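Local coordinates for protein UDP-N-acetylglucosamine pyrophosphorylase (Entamoeba histolytica, PDB 3OC9) that probably catalyses the uridylyl transfer from UTP to N-acetyl-alpha-D-glucosamine 1-phosphate, giving UDP-N-acetylglucosamine and diphosphate, at residues A[278-283]-A[312-317]; A[284-289]-A[305-310]. One frame throughout, in Å; residues are numbered along the deposited sequence.

Interaction 1: residues A[278-283]-A[312-317]; sequences QLPYHI and FFDVFP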
ATOM      1  N   GLN A 278       1.806 -10.739  20.600  1.00 29.87           N
ATOM      2  CA  GLN A 278       0.449 -11.300  20.490  1.00 29.39           C
ATOM      3  C   GLN A 278      -0.610 -10.213  20.219  1.00 28.78           C
ATOM      4  O   GLN A 278      -0.928  -9.402  21.107  1.00 28.25           O
ATOM      5  CB  GLN A 278       0.086 -12.096  21.764  1.00 30.64           C
ATOM      6  N   LEU A 279      -1.142 -10.198  18.990  1.00 27.31           N
ATOM      7  CA  LEU A 279      -2.168  -9.227  18.564  1.00 26.23           C
ATOM      8  C   LEU A 279      -3.603  -9.600  19.027  1.00 26.51           C
ATOM      9  O   LEU A 279      -3.934 -10.790  19.115  1.00 27.56           O
ATOM     10  CB  LEU A 279      -2.118  -9.049  17.023  1.00 25.50           C
ATOM     11  CG  LEU A 279      -0.815  -8.439  16.442  1.00 25.33           C
ATOM     12  CD1 LEU A 279      -0.726  -8.652  14.915  1.00 25.94           C
ATOM     13  CD2 LEU A 279      -0.704  -6.948  16.744  1.00 27.09           C
ATOM     14  N   PRO A 280      -4.453  -8.594  19.333  1.00 26.60           N
ATOM     15  CA  PRO A 280      -5.829  -8.875  19.780  1.00 27.16           C
ATOM     16  C   PRO A 280      -6.756  -9.349  18.632  1.00 27.20           C
ATOM     17  O   PRO A 280      -6.581  -8.930  17.483  1.00 26.45           O
ATOM     18  CB  PRO A 280      -6.292  -7.538  20.369  1.00 27.40           C
ATOM     19  CG  PRO A 280      -5.489  -6.498  19.624  1.00 26.65           C
ATOM     20  CD  PRO A 280      -4.149  -7.146  19.353  1.00 26.13           C
ATOM     21  N   TYR A 281      -7.717 -10.235  18.934  1.00 26.73           N
ATOM     22  CA  TYR A 281      -8.652 -10.693  17.881  1.00 27.08           C
ATOM     23  C   TYR A 281      -9.756  -9.665  17.575  1.00 26.15           C
ATOM     24  O   TYR A 281     -10.159  -8.877  18.458  1.00 26.09           O
ATOM     25  CB  TYR A 281      -9.263 -12.087  18.212  1.00 27.70           C
ATOM     26  CG  TYR A 281      -8.254 -13.225  18.198  1.00 31.41           C
ATOM     27  CD1 TYR A 281      -7.568 -13.569  17.027  1.00 33.39           C
ATOM     28  CD2 TYR A 281      -7.991 -13.969  19.357  1.00 34.71           C
ATOM     29  CE1 TYR A 281      -6.634 -14.608  17.012  1.00 35.85           C
ATOM     30  CE2 TYR A 281      -7.052 -15.018  19.353  1.00 37.22           C
ATOM     31  CZ  TYR A 281      -6.378 -15.331  18.174  1.00 38.51           C
ATOM     32  OH  TYR A 281      -5.447 -16.365  18.153  1.00 40.84           O
ATOM     33  N   HIS A 282     -10.200  -9.642  16.313  1.00 25.61           N
ATOM     34  CA  HIS A 282     -11.371  -8.870  15.863  1.00 25.80           C
ATOM     35  C   HIS A 282     -12.339  -9.786  15.077  1.00 27.28           C
ATOM     36  O   HIS A 282     -11.904 -10.820  14.550  1.00 26.94           O
ATOM     37  CB  HIS A 282     -10.937  -7.731  14.915  1.00 25.39           C
ATOM     38  CG  HIS A 282     -10.035  -6.703  15.541  1.00 24.94           C
ATOM     39  ND1 HIS A 282     -10.493  -5.475  15.975  1.00 29.21           N
ATOM     40  CD2 HIS A 282      -8.698  -6.710  15.776  1.00 26.33           C
ATOM     41  CE1 HIS A 282      -9.479  -4.774  16.462  1.00 29.17           C
ATOM     42  NE2 HIS A 282      -8.380  -5.505  16.364  1.00 27.13           N
ATOM     43  N   ILE A 283     -13.619  -9.398  14.989  1.00 28.78           N
ATOM     44  CA  ILE A 283     -14.627 -10.091  14.154  0.70 30.64           C
ATOM     45  C   ILE A 283     -14.881  -9.323  12.853  1.00 31.51           C
ATOM     46  O   ILE A 283     -15.196  -8.110  12.886  1.00 31.28           O
ATOM     47  CB  ILE A 283     -16.003 -10.258  14.892  0.70 31.67           C
ATOM     48  CG1 ILE A 283     -15.867 -11.041  16.208  0.70 32.31           C
ATOM     49  CG2 ILE A 283     -17.076 -10.896  13.970  0.70 32.83           C
ATOM     50  CD1 ILE A 283     -14.951 -12.244  16.134  0.70 32.70           C
ATOM     51  N   PHE A 312      -2.760  -5.356  11.383  1.00 21.43           N
ATOM     52  CA  PHE A 312      -1.342  -5.001  11.485  1.00 20.88           C
ATOM     53  C   PHE A 312      -1.110  -3.746  12.338  1.00 20.33           C
ATOM     54  O   PHE A 312      -0.114  -3.669  13.052  1.00 19.85           O
ATOM     55  CB  PHE A 312      -0.632  -4.897  10.100  1.00 20.65           C
ATOM     56  CG  PHE A 312      -0.923  -3.621   9.353  1.00 21.00           C
ATOM     57  CD1 PHE A 312      -0.326  -2.410   9.734  1.00 20.25           C
ATOM     58  CD2 PHE A 312      -1.794  -3.630   8.264  1.00 23.00           C
ATOM     59  CE1 PHE A 312      -0.624  -1.201   9.055  1.00 22.54           C
ATOM     60  CE2 PHE A 312      -2.092  -2.440   7.572  1.00 24.83           C
ATOM     61  CZ  PHE A 312      -1.504  -1.227   7.968  1.00 22.75           C
ATOM     62  N   PHE A 313      -2.049  -2.802  12.292  1.00 20.39           N
ATOM     63  CA  PHE A 313      -1.871  -1.518  13.012  1.00 20.41           C
ATOM     64  C   PHE A 313      -1.981  -1.621  14.534  1.00 20.37           C
ATOM     65  O   PHE A 313      -1.584  -0.694  15.264  1.00 19.41           O
ATOM     66  CB  PHE A 313      -2.732  -0.371  12.409  1.00 20.82           C
ATOM     67  CG  PHE A 313      -4.190  -0.722  12.210  1.00 22.73           C
ATOM     68  CD1 PHE A 313      -4.662  -1.095  10.949  1.00 24.13           C
ATOM     69  CD2 PHE A 313      -5.092  -0.679  13.284  1.00 23.90           C
ATOM     70  CE1 PHE A 313      -6.011  -1.430  10.750  1.00 26.31           C
ATOM     71  CE2 PHE A 313      -6.458  -1.002  13.097  1.00 25.19           C
ATOM     72  CZ  PHE A 313      -6.914  -1.386  11.826  1.00 25.36           C
ATOM     73  N   ASP A 314      -2.476  -2.760  15.045  1.00 20.63           N
ATOM     74  CA  ASP A 314      -2.421  -2.988  16.500  1.00 20.95           C
ATOM     75  C   ASP A 314      -0.993  -3.196  17.035  1.00 21.27           C
ATOM     76  O   ASP A 314      -0.805  -3.253  18.254  1.00 21.65           O
ATOM     77  CB  ASP A 314      -3.346  -4.159  16.939  1.00 21.90           C
ATOM     78  CG  ASP A 314      -4.840  -3.797  16.877  1.00 24.70           C
ATOM     79  OD1 ASP A 314      -5.214  -2.622  17.152  1.00 24.61           O
ATOM     80  OD2 ASP A 314      -5.666  -4.699  16.560  1.00 24.95           O
ATOM     81  N   VAL A 315      -0.001  -3.279  16.131  1.00 20.53           N
ATOM     82  CA  VAL A 315       1.424  -3.359  16.525  1.00 20.43           C
ATOM     83  C   VAL A 315       2.051  -1.981  16.856  1.00 19.34           C
ATOM     84  O   VAL A 315       3.075  -1.921  17.546  1.00 18.41           O
ATOM     85  CB  VAL A 315       2.303  -4.150  15.493  1.00 20.72           C
ATOM     86  CG1 VAL A 315       2.873  -3.243  14.394  1.00 21.14           C
ATOM     87  CG2 VAL A 315       3.440  -4.891  16.227  1.00 22.75           C
ATOM     88  N   PHE A 316       1.405  -0.897  16.420  1.00 18.37           N
ATOM     89  CA  PHE A 316       1.972   0.467  16.604  1.00 18.04           C
ATOM     90  C   PHE A 316       2.396   0.836  18.056  1.00 19.03           C
ATOM     91  O   PHE A 316       3.460   1.459  18.235  1.00 18.08           O
ATOM     92  CB  PHE A 316       1.071   1.589  15.999  1.00 18.00           C
ATOM     93  CG  PHE A 316       0.943   1.596  14.461  1.00 16.46           C
ATOM     94  CD1 PHE A 316       1.637   0.707  13.621  1.00 18.08           C
ATOM     95  CD2 PHE A 316       0.089   2.549  13.865  1.00 17.07           C
ATOM     96  CE1 PHE A 316       1.468   0.765  12.190  1.00 18.12           C
ATOM     97  CE2 PHE A 316      -0.090   2.617  12.431  1.00 18.07           C
ATOM     98  CZ  PHE A 316       0.613   1.736  11.600  1.00 16.28           C
ATOM     99  N   PRO A 317       1.591   0.463  19.096  1.00 19.82           N
ATOM    100  CA  PRO A 317       1.997   0.874  20.470  1.00 21.11           C
ATOM    101  C   PRO A 317       3.236   0.142  21.053  1.00 21.99           C
ATOM    102  O   PRO A 317       3.764   0.548  22.114  1.00 23.18           O
ATOM    103  CB  PRO A 317       0.734   0.637  21.326  1.00 21.71           C
ATOM    104  CG  PRO A 317      -0.217  -0.155  20.477  1.00 22.49           C
ATOM    105  CD  PRO A 317       0.202  -0.051  19.034  1.00 19.79           C
TER
HETATM  106  O   HOH W   1      -5.043  -7.267  15.928  1.00 17.85           O

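Interaction 2: residues A[284-289]-A[305-310]; sequences AKKKVP and GIKKEI. Unlike the reference sequence in segment 305-310: Ile310 (reference Met).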
ATOM      1  N   ALA A 284     -14.744 -10.016  11.714  1.00 32.49           N
ATOM      2  CA  ALA A 284     -15.086  -9.481  10.397  1.00 34.39           C
ATOM      3  C   ALA A 284     -16.149 -10.386   9.750  1.00 36.77           C
ATOM      4  O   ALA A 284     -16.103 -11.613   9.907  1.00 37.39           O
ATOM      5  CB  ALA A 284     -13.834  -9.387   9.514  1.00 33.80           C
ATOM      6  N   LYS A 285     -17.111  -9.799   9.036  1.00 38.57           N
ATOM      7  CA  LYS A 285     -18.223 -10.599   8.474  1.00 40.95           C
ATOM      8  C   LYS A 285     -18.232 -10.744   6.939  1.00 42.13           C
ATOM      9  O   LYS A 285     -17.596  -9.953   6.223  1.00 42.14           O
ATOM     10  CB  LYS A 285     -19.579 -10.106   8.996  1.00 41.51           C
ATOM     11  CG  LYS A 285     -19.717 -10.174  10.507  1.00 42.41           C
ATOM     12  CD  LYS A 285     -21.163 -10.404  10.909  1.00 46.50           C
ATOM     13  CE  LYS A 285     -21.315 -10.557  12.418  1.00 47.19           C
ATOM     14  NZ  LYS A 285     -21.542  -9.243  13.070  1.00 49.38           N
ATOM     15  N   LYS A 286     -18.973 -11.754   6.462  1.00 43.77           N
ATOM     16  CA  LYS A 286     -18.940 -12.220   5.073  1.00 45.28           C
ATOM     17  C   LYS A 286     -20.276 -12.879   4.689  1.00 46.11           C
ATOM     18  O   LYS A 286     -20.979 -13.413   5.554  1.00 46.56           O
ATOM     19  CB  LYS A 286     -17.800 -13.243   4.939  1.00 45.58           C
ATOM     20  CG  LYS A 286     -17.423 -13.666   3.542  1.00 47.77           C
ATOM     21  CD  LYS A 286     -16.201 -14.580   3.578  1.00 49.92           C
ATOM     22  CE  LYS A 286     -15.960 -15.243   2.229  1.00 51.85           C
ATOM     23  NZ  LYS A 286     -15.634 -14.230   1.182  1.00 53.04           N
ATOM     24  N   LYS A 287     -20.619 -12.843   3.398  1.00 46.83           N
ATOM     25  CA  LYS A 287     -21.778 -13.583   2.871  1.00 48.04           C
ATOM     26  C   LYS A 287     -21.308 -14.915   2.283  1.00 48.53           C
ATOM     27  O   LYS A 287     -20.424 -14.943   1.408  1.00 47.77           O
ATOM     28  CB  LYS A 287     -22.514 -12.763   1.804  1.00 48.69           C
ATOM     29  N   VAL A 288     -21.896 -16.009   2.776  1.00 49.28           N
ATOM     30  CA  VAL A 288     -21.455 -17.371   2.455  1.00 49.96           C
ATOM     31  C   VAL A 288     -22.651 -18.243   2.033  1.00 51.30           C
ATOM     32  O   VAL A 288     -23.620 -18.359   2.793  1.00 51.45           O
ATOM     33  CB  VAL A 288     -20.750 -18.037   3.681  1.00 49.53           C
ATOM     34  CG1 VAL A 288     -20.233 -19.420   3.331  1.00 50.21           C
ATOM     35  CG2 VAL A 288     -19.603 -17.161   4.202  1.00 48.88           C
ATOM     36  N   PRO A 289     -22.577 -18.870   0.833  1.00 52.23           N
ATOM     37  CA  PRO A 289     -23.668 -19.762   0.402  1.00 53.90           C
ATOM     38  C   PRO A 289     -23.769 -21.015   1.278  1.00 55.05           C
ATOM     39  O   PRO A 289     -22.750 -21.513   1.759  1.00 54.31           O
ATOM     40  CB  PRO A 289     -23.287 -20.146  -1.040  1.00 53.81           C
ATOM     41  CG  PRO A 289     -22.085 -19.299  -1.409  1.00 52.88           C
ATOM     42  CD  PRO A 289     -21.451 -18.869  -0.121  1.00 51.55           C
ATOM     43  N   GLY A 305     -21.432 -15.183   7.696  1.00 43.99           N
ATOM     44  CA  GLY A 305     -20.209 -15.860   8.139  1.00 41.49           C
ATOM     45  C   GLY A 305     -19.298 -14.983   8.988  1.00 39.13           C
ATOM     46  O   GLY A 305     -19.218 -13.769   8.769  1.00 39.12           O
ATOM     47  N   ILE A 306     -18.609 -15.608   9.946  1.00 37.04           N
ATOM     48  CA  ILE A 306     -17.668 -14.922  10.857  1.00 34.39           C
ATOM     49  C   ILE A 306     -16.217 -15.327  10.549  1.00 33.36           C
ATOM     50  O   ILE A 306     -15.905 -16.524  10.548  1.00 33.09           O
ATOM     51  CB  ILE A 306     -18.035 -15.212  12.355  1.00 34.55           C
ATOM     52  CG1 ILE A 306     -19.328 -14.486  12.737  1.00 34.19           C
ATOM     53  CG2 ILE A 306     -16.860 -14.859  13.323  1.00 33.36           C
ATOM     54  CD1 ILE A 306     -19.849 -14.817  14.129  1.00 33.74           C
ATOM     55  N   LYS A 307     -15.355 -14.332  10.273  1.00 31.05           N
ATOM     56  CA  LYS A 307     -13.898 -14.516  10.111  1.00 30.34           C
ATOM     57  C   LYS A 307     -13.139 -13.932  11.322  1.00 29.60           C
ATOM     58  O   LYS A 307     -13.228 -12.743  11.559  1.00 29.63           O
ATOM     59  CB  LYS A 307     -13.377 -13.789   8.843  1.00 30.13           C
ATOM     60  CG  LYS A 307     -13.918 -14.278   7.492  1.00 32.45           C
ATOM     61  CD  LYS A 307     -13.448 -13.343   6.348  1.00 34.72           C
ATOM     62  CE  LYS A 307     -14.090 -11.965   6.484  1.00 35.94           C
ATOM     63  NZ  LYS A 307     -13.297 -10.928   5.764  1.00 37.14           N
ATOM     64  N   LYS A 308     -12.410 -14.764  12.076  1.00 29.30           N
ATOM     65  CA  LYS A 308     -11.534 -14.303  13.179  1.00 28.91           C
ATOM     66  C   LYS A 308     -10.217 -13.727  12.620  1.00 27.95           C
ATOM     67  O   LYS A 308      -9.425 -14.475  12.031  1.00 28.49           O
ATOM     68  CB  LYS A 308     -11.246 -15.486  14.137  1.00 29.51           C
ATOM     69  CG  LYS A 308     -10.317 -15.166  15.298  1.00 32.96           C
ATOM     70  CD  LYS A 308      -9.647 -16.429  15.890  1.00 38.01           C
ATOM     71  CE  LYS A 308     -10.642 -17.345  16.566  1.00 40.60           C
ATOM     72  NZ  LYS A 308      -9.958 -18.515  17.230  1.00 43.36           N
ATOM     73  N   GLU A 309      -9.978 -12.418  12.813  1.00 26.66           N
ATOM     74  CA  GLU A 309      -8.822 -11.720  12.206  1.00 25.43           C
ATOM     75  C   GLU A 309      -7.929 -10.950  13.197  1.00 24.69           C
ATOM     76  O   GLU A 309      -8.380 -10.548  14.282  1.00 24.28           O
ATOM     77  CB  GLU A 309      -9.281 -10.739  11.099  1.00 25.63           C
ATOM     78  CG  GLU A 309      -9.963 -11.390   9.882  1.00 28.35           C
ATOM     79  CD  GLU A 309     -10.355 -10.393   8.781  1.00 31.57           C
ATOM     80  OE1 GLU A 309     -10.164  -9.170   8.958  1.00 32.14           O
ATOM     81  OE2 GLU A 309     -10.879 -10.840   7.730  1.00 32.03           O
ATOM     82  N   ILE A 310      -6.666 -10.740  12.801  1.00 24.03           N
ATOM     83  CA  ILE A 310      -5.746  -9.833  13.530  1.00 23.75           C
ATOM     84  C   ILE A 310      -5.329  -8.701  12.565  1.00 23.11           C
ATOM     85  O   ILE A 310      -5.249  -8.918  11.337  1.00 23.30           O
ATOM     86  CB  ILE A 310      -4.503 -10.584  14.141  1.00 23.95           C
ATOM     87  CG1 ILE A 310      -3.852 -11.511  13.102  1.00 24.30           C
ATOM     88  CG2 ILE A 310      -4.893 -11.391  15.444  1.00 25.85           C
ATOM     89  CD1 ILE A 310      -2.524 -12.197  13.532  1.00 22.70           C
TER
HETATM   90  O   HOH W   2     -15.192  -8.838   5.740  1.00 44.65           O

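Interaction 1: residues A[278-283]-A[312-317]
OD2 of Asp314 is gripped by two donors, the ring of His282 and a bridging water. NE2 of His282 gives its N-H to this oxygen over 2.8 Å, with an angle of 159° at the hydrogen. The two side chains reach toward each other tip to tip, and OD2 accepts on its syn side, the side of its partner oxygen. Ring and carboxylate planes are only 9° apart, and OD2 meets the edge of the imidazole close to the ring plane. CG of Asp314 stands anti to its carbonyl carbon (chi1 -72°), on a CB that already points toward 278-283. The water lies 2.7 Å from OD2 of Asp314 and donates to it; it also donates to the carbonyl O of Pro280, tying the carboxylate to the backbone two residues before the histidine. Pro280 itself packs against the acid, its CG 3.6 Å from OD2 of Asp314 and its CD near CB. On the apolar side, CD2 of Leu279 rests 3.8 Å from the carbonyl carbon of Asp314, equally near N of Val315, and touches CB of Asp314. Segment 312-317 is part of a 3-10 helical segment, with Val315 N bonded to Phe312 O and Phe316 N to Phe313 O. Phe312 and Phe316 of this segment pack on strand 263-267, while the His282 ring stacks with Phe311. The contact is thus a His-carboxylate hydrogen bond bordered by apolar packing and water. NE2 could donate equally from a neutral ring or from an imidazolium, whereas the two donors at OD2 would help to stabilise the negative charge of Asp314.

Interaction 2: residues A[284-289]-A[305-310]
Lys307 runs over Ala284 on the neighbouring strand, and its side chain can be followed outward atom by atom. CB lies 3.6 Å from the carbonyl O of Ala284, the same oxygen that accepts the backbone N-H of Lys307. CD meets CD of Lys286 at 4.1 Å, where the two aliphatic chains cross at about a right angle. A bend at chi3 (-67°) then turns CE back over Ala284, 4.0 Å from its CB. At the tip, NZ forms a salt bridge of 3.1 Å with OE2 of Glu309 and donates to a water, which in turn donates to the carbonyl O of Lys285. The carboxylate of Glu309 also packs on Ala284, with CD 3.7 Å from CB of the alanine, so the methyl group is touched by both members of the ion pair, which lie next to each other. Beneath these side chains the backbones pair antiparallel. Ala284 and Lys307 bond in both directions, as do Lys286 and Gly305, although Lys286 N to Gly305 O is weak; between them Lys285 and Ile306 form a non-hydrogen-bonded pair. Close by, CG2 of Val288 lies 4.2 Å from CA of Gly305. Strands 282-286 and 305-309 form a two-stranded sheet set against strand 149-154, with Lys307 resting on Ala153 and Val288 on Tyr151.

How the interactions relate
From the N terminus, the chain leaves helix 268-274, passes through 278-283 and enters strand 282-286, so the first halves of both interactions follow one another directly. After the short strands 290-291 and 297-298 it returns as 305-310, where interaction 2 closes the inner loop as an antiparallel pair, and goes on to 312-317, where interaction 1 closes the outer one. The contacts are therefore nested, their centres about 17 Å apart. They also touch: N of His282 lies 2.9 Å from O of Glu309, a probable hydrogen bond that continues the strand pairing. Together they join the two-stranded sheet to the 3-10 segment preceding strand 322-326 of the large mixed sheet.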